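Local coordinates for protein enoyl-CoA hydratase (Mycobacterium thermoresistibile, PDB 3T3W) that probably catalyses the hydration of enoyl-CoA thioesters in lipid metabolism, as an enoyl-CoA hydratase of the crotonase family, at residues A54-A59 against K118-A123; C139-A144 against R211-E216. All coordinates share one frame; numbering follows the deposited sequence. Where two conformers were deposited one is given.

Interaction 1 of 2, residues A54-A59 against K118-A123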
loop_
_atom_site.group_PDB
_atom_site.type_symbol
_atom_site.label_atom_id
_atom_site.label_comp_id
_atom_site.label_asym_id
_atom_site.label_seq_id
_atom_site.Cartn_x
_atom_site.Cartn_y
_atom_site.Cartn_z
ATOM N N ALA F 54 -17.779 20.553 18.061
ATOM C CA ALA F 54 -18.251 20.325 19.417
ATOM C C ALA F 54 -19.513 19.461 19.439
ATOM O O ALA F 54 -19.689 18.633 20.330
ATOM C CB ALA F 54 -18.490 21.669 20.149
ATOM N N ALA F 55 -20.410 19.684 18.470
ATOM C CA ALA F 55 -21.659 18.936 18.331
ATOM C C ALA F 55 -21.357 17.454 18.003
ATOM O O ALA F 55 -21.955 16.536 18.578
ATOM C CB ALA F 55 -22.532 19.561 17.215
ATOM N N TRP F 56 -20.429 17.203 17.079
ATOM C CA TRP F 56 -20.026 15.826 16.792
ATOM C C TRP F 56 -19.474 15.146 18.028
ATOM O O TRP F 56 -19.794 13.993 18.313
ATOM C CB TRP F 56 -18.962 15.808 15.714
ATOM C CG TRP F 56 -19.487 15.833 14.308
ATOM C CD1 TRP F 56 -19.688 16.922 13.483
ATOM C CD2 TRP F 56 -19.798 14.650 13.481
ATOM N NE1 TRP F 56 -20.123 16.514 12.240
ATOM C CE2 TRP F 56 -20.194 15.144 12.185
ATOM C CE3 TRP F 56 -19.789 13.284 13.711
ATOM C CZ2 TRP F 56 -20.564 14.287 11.153
ATOM C CZ3 TRP F 56 -20.145 12.420 12.675
ATOM C CH2 TRP F 56 -20.536 12.905 11.424
ATOM N N THR F 57 -18.660 15.861 18.777
ATOM C CA THR F 57 -18.092 15.318 20.019
ATOM C C THR F 57 -19.180 15.023 21.041
ATOM O O THR F 57 -19.202 13.943 21.671
ATOM C CB THR F 57 -17.024 16.271 20.578
ATOM O OG1 THR F 57 -15.908 16.270 19.693
ATOM C CG2 THR F 57 -16.606 15.818 22.010
ATOM N N ARG F 58 -20.136 15.931 21.156
ATOM C CA ARG F 58 -21.234 15.756 22.112
ATOM C C ARG F 58 -22.006 14.460 21.804
ATOM O O ARG F 58 -22.291 13.609 22.702
ATOM C CB ARG F 58 -22.163 16.975 22.043
ATOM C CG ARG F 58 -23.103 17.161 23.228
ATOM C CD ARG F 58 -23.337 18.651 23.544
ATOM N NE ARG F 58 -23.857 19.326 22.408
ATOM C CZ ARG F 58 -23.284 20.299 21.669
ATOM N NH1 ARG F 58 -23.968 20.723 20.622
ATOM N NH2 ARG F 58 -22.110 20.905 21.945
ATOM N N ALA F 59 -22.293 14.267 20.515
ATOM C CA ALA F 59 -23.026 13.082 20.059
ATOM C C ALA F 59 -22.222 11.793 20.242
ATOM O O ALA F 59 -22.769 10.731 20.638
ATOM C CB ALA F 59 -23.354 13.244 18.591
ATOM N N LYS F 118 -19.925 5.688 15.643
ATOM C CA LYS F 118 -21.374 5.519 15.563
ATOM C C LYS F 118 -21.760 5.839 14.117
ATOM O O LYS F 118 -21.090 6.643 13.464
ATOM C CB LYS F 118 -22.083 6.525 16.473
ATOM C CG LYS F 118 -21.711 6.402 17.933
ATOM C CD LYS F 118 -22.522 7.339 18.800
ATOM C CE LYS F 118 -22.087 7.163 20.243
ATOM N NZ LYS F 118 -22.842 8.028 21.204
ATOM N N PRO F 119 -22.858 5.235 13.596
ATOM C CA PRO F 119 -23.301 5.562 12.255
ATOM C C PRO F 119 -23.709 7.011 12.120
ATOM O O PRO F 119 -24.307 7.553 13.054
ATOM C CB PRO F 119 -24.512 4.658 12.046
ATOM C CG PRO F 119 -24.215 3.469 12.915
ATOM C CD PRO F 119 -23.588 4.094 14.147
ATOM N N SER F 120 -23.377 7.618 10.979
ATOM C CA SER F 120 -23.775 8.989 10.675
ATOM C C SER F 120 -24.348 9.087 9.281
ATOM O O SER F 120 -23.923 8.396 8.337
ATOM C CB SER F 120 -22.610 9.951 10.818
ATOM O OG SER F 120 -21.527 9.571 9.943
ATOM N N ILE F 121 -25.314 9.973 9.146
ATOM C CA ILE F 121 -26.019 10.153 7.894
ATOM C C ILE F 121 -26.104 11.637 7.588
ATOM O O ILE F 121 -26.557 12.413 8.437
ATOM C CB ILE F 121 -27.473 9.604 7.990
ATOM C CG1 ILE F 121 -27.508 8.148 8.483
ATOM C CG2 ILE F 121 -28.168 9.754 6.639
ATOM C CD1 ILE F 121 -28.903 7.604 8.874
ATOM N N ALA F 122 -25.656 12.057 6.405
ATOM C CA ALA F 122 -25.873 13.436 5.932
ATOM C C ALA F 122 -27.122 13.518 5.055
ATOM O O ALA F 122 -27.308 12.666 4.171
ATOM C CB ALA F 122 -24.652 13.943 5.143
ATOM N N ALA F 123 -27.936 14.546 5.276
ATOM C CA ALA F 123 -29.093 14.907 4.454
ATOM C C ALA F 123 -28.730 16.155 3.669
ATOM O O ALA F 123 -28.538 17.229 4.266
ATOM C CB ALA F 123 -30.307 15.184 5.345
#

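Interaction 2 of 2, residues C139-A144 against R211-E216. With EDO (1,2-ethanediol), chain H.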
loop_
_atom_site.group_PDB
_atom_site.type_symbol
_atom_site.label_atom_id
_atom_site.label_comp_id
_atom_site.label_asym_id
_atom_site.label_seq_id
_atom_site.Cartn_x
_atom_site.Cartn_y
_atom_site.Cartn_z
ATOM N N CYS F 139 -19.545 11.657 6.787
ATOM C CA CYS F 139 -20.679 10.855 7.192
ATOM C C CYS F 139 -20.631 9.497 6.481
ATOM O O CYS F 139 -20.120 9.370 5.371
ATOM C CB CYS F 139 -22.004 11.576 6.906
ATOM S SG CYS F 139 -22.260 13.099 7.880
ATOM N N ASP F 140 -21.170 8.489 7.134
ATOM C CA ASP F 140 -21.199 7.156 6.589
ATOM C C ASP F 140 -22.090 7.027 5.366
ATOM O O ASP F 140 -21.706 6.361 4.404
ATOM C CB ASP F 140 -21.608 6.138 7.652
ATOM C CG ASP F 140 -20.607 6.065 8.786
ATOM O OD1 ASP F 140 -19.391 5.923 8.484
ATOM O OD2 ASP F 140 -21.035 6.229 9.951
ATOM N N LEU F 141 -23.297 7.567 5.463
ATOM C CA LEU F 141 -24.311 7.514 4.425
ATOM C C LEU F 141 -24.706 8.935 4.040
ATOM O O LEU F 141 -24.670 9.866 4.885
ATOM C CB LEU F 141 -25.553 6.792 4.932
ATOM C CG LEU F 141 -25.346 5.462 5.675
ATOM C CD1 LEU F 141 -26.711 4.850 6.086
ATOM C CD2 LEU F 141 -24.583 4.448 4.816
ATOM N N ILE F 142 -25.028 9.108 2.762
ATOM C CA ILE F 142 -25.576 10.388 2.260
ATOM C C ILE F 142 -26.931 10.175 1.577
ATOM O O ILE F 142 -27.071 9.333 0.665
ATOM C CB ILE F 142 -24.610 11.131 1.333
ATOM C CG1 ILE F 142 -23.248 11.407 2.023
ATOM C CG2 ILE F 142 -25.274 12.448 0.855
ATOM C CD1 ILE F 142 -22.163 11.986 1.103
ATOM N N ILE F 143 -27.939 10.927 2.043
ATOM C CA ILE F 143 -29.256 10.970 1.396
ATOM C C ILE F 143 -29.349 12.363 0.763
ATOM O O ILE F 143 -29.105 13.359 1.441
ATOM C CB ILE F 143 -30.388 10.740 2.437
ATOM C CG1 ILE F 143 -30.154 9.433 3.274
ATOM C CG2 ILE F 143 -31.798 10.724 1.769
ATOM C CD1 ILE F 143 -30.044 8.144 2.492
ATOM N N ALA F 144 -29.645 12.438 -0.532
ATOM C CA ALA F 144 -29.708 13.699 -1.245
ATOM C C ALA F 144 -31.115 13.962 -1.760
ATOM O O ALA F 144 -31.794 13.069 -2.293
ATOM C CB ALA F 144 -28.729 13.738 -2.414
ATOM N N ARG F 211 -34.595 10.600 8.838
ATOM C CA ARG F 211 -34.875 10.217 10.197
ATOM C C ARG F 211 -35.390 8.768 10.262
ATOM O O ARG F 211 -35.088 8.025 11.195
ATOM C CB ARG F 211 -35.841 11.160 10.869
ATOM C CG ARG F 211 -35.894 10.860 12.363
ATOM C CD ARG F 211 -36.556 11.953 13.155
ATOM N NE ARG F 211 -36.587 11.597 14.561
ATOM C CZ ARG F 211 -35.647 11.903 15.451
ATOM N NH1 ARG F 211 -34.574 12.576 15.094
ATOM N NH2 ARG F 211 -35.829 11.560 16.725
ATOM N N ALA F 212 -36.152 8.355 9.259
ATOM C CA ALA F 212 -36.680 6.984 9.249
ATOM C C ALA F 212 -35.531 5.971 9.143
ATOM O O ALA F 212 -35.509 4.942 9.831
ATOM C CB ALA F 212 -37.681 6.788 8.097
ATOM N N LEU F 213 -34.572 6.272 8.271
ATOM C CA LEU F 213 -33.390 5.451 8.129
ATOM C C LEU F 213 -32.564 5.435 9.430
ATOM O O LEU F 213 -32.142 4.377 9.889
ATOM C CB LEU F 213 -32.562 5.934 6.934
ATOM C CG LEU F 213 -31.195 5.270 6.712
ATOM C CD1 LEU F 213 -31.403 3.779 6.463
ATOM C CD2 LEU F 213 -30.429 5.957 5.572
ATOM N N ALA F 214 -32.355 6.604 10.034
ATOM C CA ALA F 214 -31.644 6.703 11.319
ATOM C C ALA F 214 -32.315 5.851 12.387
ATOM O O ALA F 214 -31.652 5.134 13.126
ATOM C CB ALA F 214 -31.577 8.178 11.759
ATOM N N GLY F 215 -33.644 5.901 12.420
ATOM C CA GLY F 215 -34.426 5.089 13.364
ATOM C C GLY F 215 -34.270 3.601 13.194
ATOM O O GLY F 215 -34.183 2.883 14.182
ATOM N N GLU F 216 -34.228 3.155 11.949
ATOM C CA GLU F 216 -34.043 1.757 11.660
ATOM C C GLU F 216 -32.660 1.307 12.150
ATOM O O GLU F 216 -32.550 0.272 12.806
ATOM C CB GLU F 216 -34.264 1.536 10.170
ATOM C CG GLU F 216 -33.693 0.282 9.577
ATOM C CD GLU F 216 -33.745 0.333 8.072
ATOM O OE1 GLU F 216 -34.166 1.392 7.570
ATOM O OE2 GLU F 216 -33.394 -0.669 7.406
HETATM C C1 EDO H . -18.274 6.736 3.328
HETATM O O1 EDO H . -18.932 5.728 4.039
HETATM C C2 EDO H . -16.806 6.439 3.239
HETATM O O2 EDO H . -16.259 6.542 4.572
#

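Interaction 1 of 2, residues A54-A59 against K118-A123
Lys118 reaches across to the backbone of Ala59, and beside it Ser120 meets the ring of Trp56. The lysine is the longer arm. Its CB leaves the main chain already aimed at the helix, and CG lies opposite the carbonyl carbon, beside the backbone N (chi1 -60°). From there the chain is fully extended. CB and CG are still the approach; CD is the first atom to come near, and Lys118 CE then passes 3.7 Å from Ala59 O. NZ at the tip ends the reach with a hydrogen bond of 2.8 Å between Lys118 NZ and Ala59 O. The ammonium lies in the carbonyl plane, with a C=O...N angle of 154°. NZ is also hydrogen-bonded to Val65 O and, weakly, to Ala60 O, so the positive tip sits among main-chain oxygens near the C-terminal end of helix 46-61, where the helix dipole would probably favour it.

The second meeting buries about as much surface and is a packing contact. The outer CH2-CZ3 edge of the Trp56 six-membered ring is turned to Ser120: Ser120 CB lies 3.7 Å from Trp56 CH2, approaching obliquely, while Ser120 OG sits at the ring edge, in plane, 3.8 Å from the same CH2. The serine hydroxyl finds its hydrogen bond beyond these two segments; toward the indole it makes packing contact. Trp113 stacks on the Trp56 ring.

In the crotonase fold, helix 46-61 covers one face of the six-stranded sheet. Trp56 and Ala59 rest on Ile68 of strand 67-72, which runs beside strand 120-124, while Ile121 points to the opposite face and touches Leu213 of helix 206-217.

Interaction 2 of 2, residues C139-A144 against R211-E216
Leu213 pushes one methyl, CD2, against both Leu141 and Ile143, joining helix 206-217 to strand 141-145 in the core of the crotonase fold. Alternation along the strand sets this up: Leu141 and Ile143 both direct their side chains toward the helix, whereas Ile142 between them faces away. The single helix residue therefore meets two strand residues that are two positions apart.

The branches do not run alongside one another. Each strand side chain meets the leucine at an oblique angle, and the touching is done by terminal methyls. Leu213 CD2 lies 3.9 Å from Leu141 CD1 and 3.8 Å from Ile143 CD1. Seen from CD2, the two strand methyls subtend about 100°, so they come from clearly different directions; they are themselves 5.9 Å apart, measured from Leu141 CD1 to Ile143 CD1. Ile143 adds a second, looser touch, with its CG1 4.2 Å from Leu213 CD2.

Torsions explain how the methyls get there. Leu213 carries CG anti to its own backbone N (chi1 174°), swinging the branch from the helix out over the strand. Ile143 bends at its end (chi2 -58°) rather than extending, which brings CD1 to the leucine. All three residues are buried, and the distances are those of ordinary van der Waals packing between hydrocarbon groups.

The packing continues on Arg199 of strand 199-201, which both Ile143 and Leu213 touch. At the start of the strand segment, Asp140 forms salt bridges with Lys229 and with Lys177 of the second subunit. A bound 1,2-ethanediol, probably from the crystallisation liquor, hydrogen-bonds to that same Lys177, and its O1 donates to Asp140 O at 2.9 Å.

How the interactions relate
Interactions 1 and 2 follow each other along the chain, the first closing before the second opens, and their centres are 11 Å apart. They share the six-stranded sheet: strands 120-124 and 141-145 are parallel neighbours, probably hydrogen-bonded from Ala122 N to Leu141 O and from Ile143 N to Ala122 O, each pair 2.8 Å apart. Helix 46-61 packs on one face and helix 206-217 on the other, so the two contacts sample both faces of one helix-sheet-helix layering. Asp140 OD2, just before strand 141-145, accepts a hydrogen bond from Ser120 N at the start of strand 120-124. The second subunit lies mainly against interaction 2, touching interaction 1's segments at Pro119.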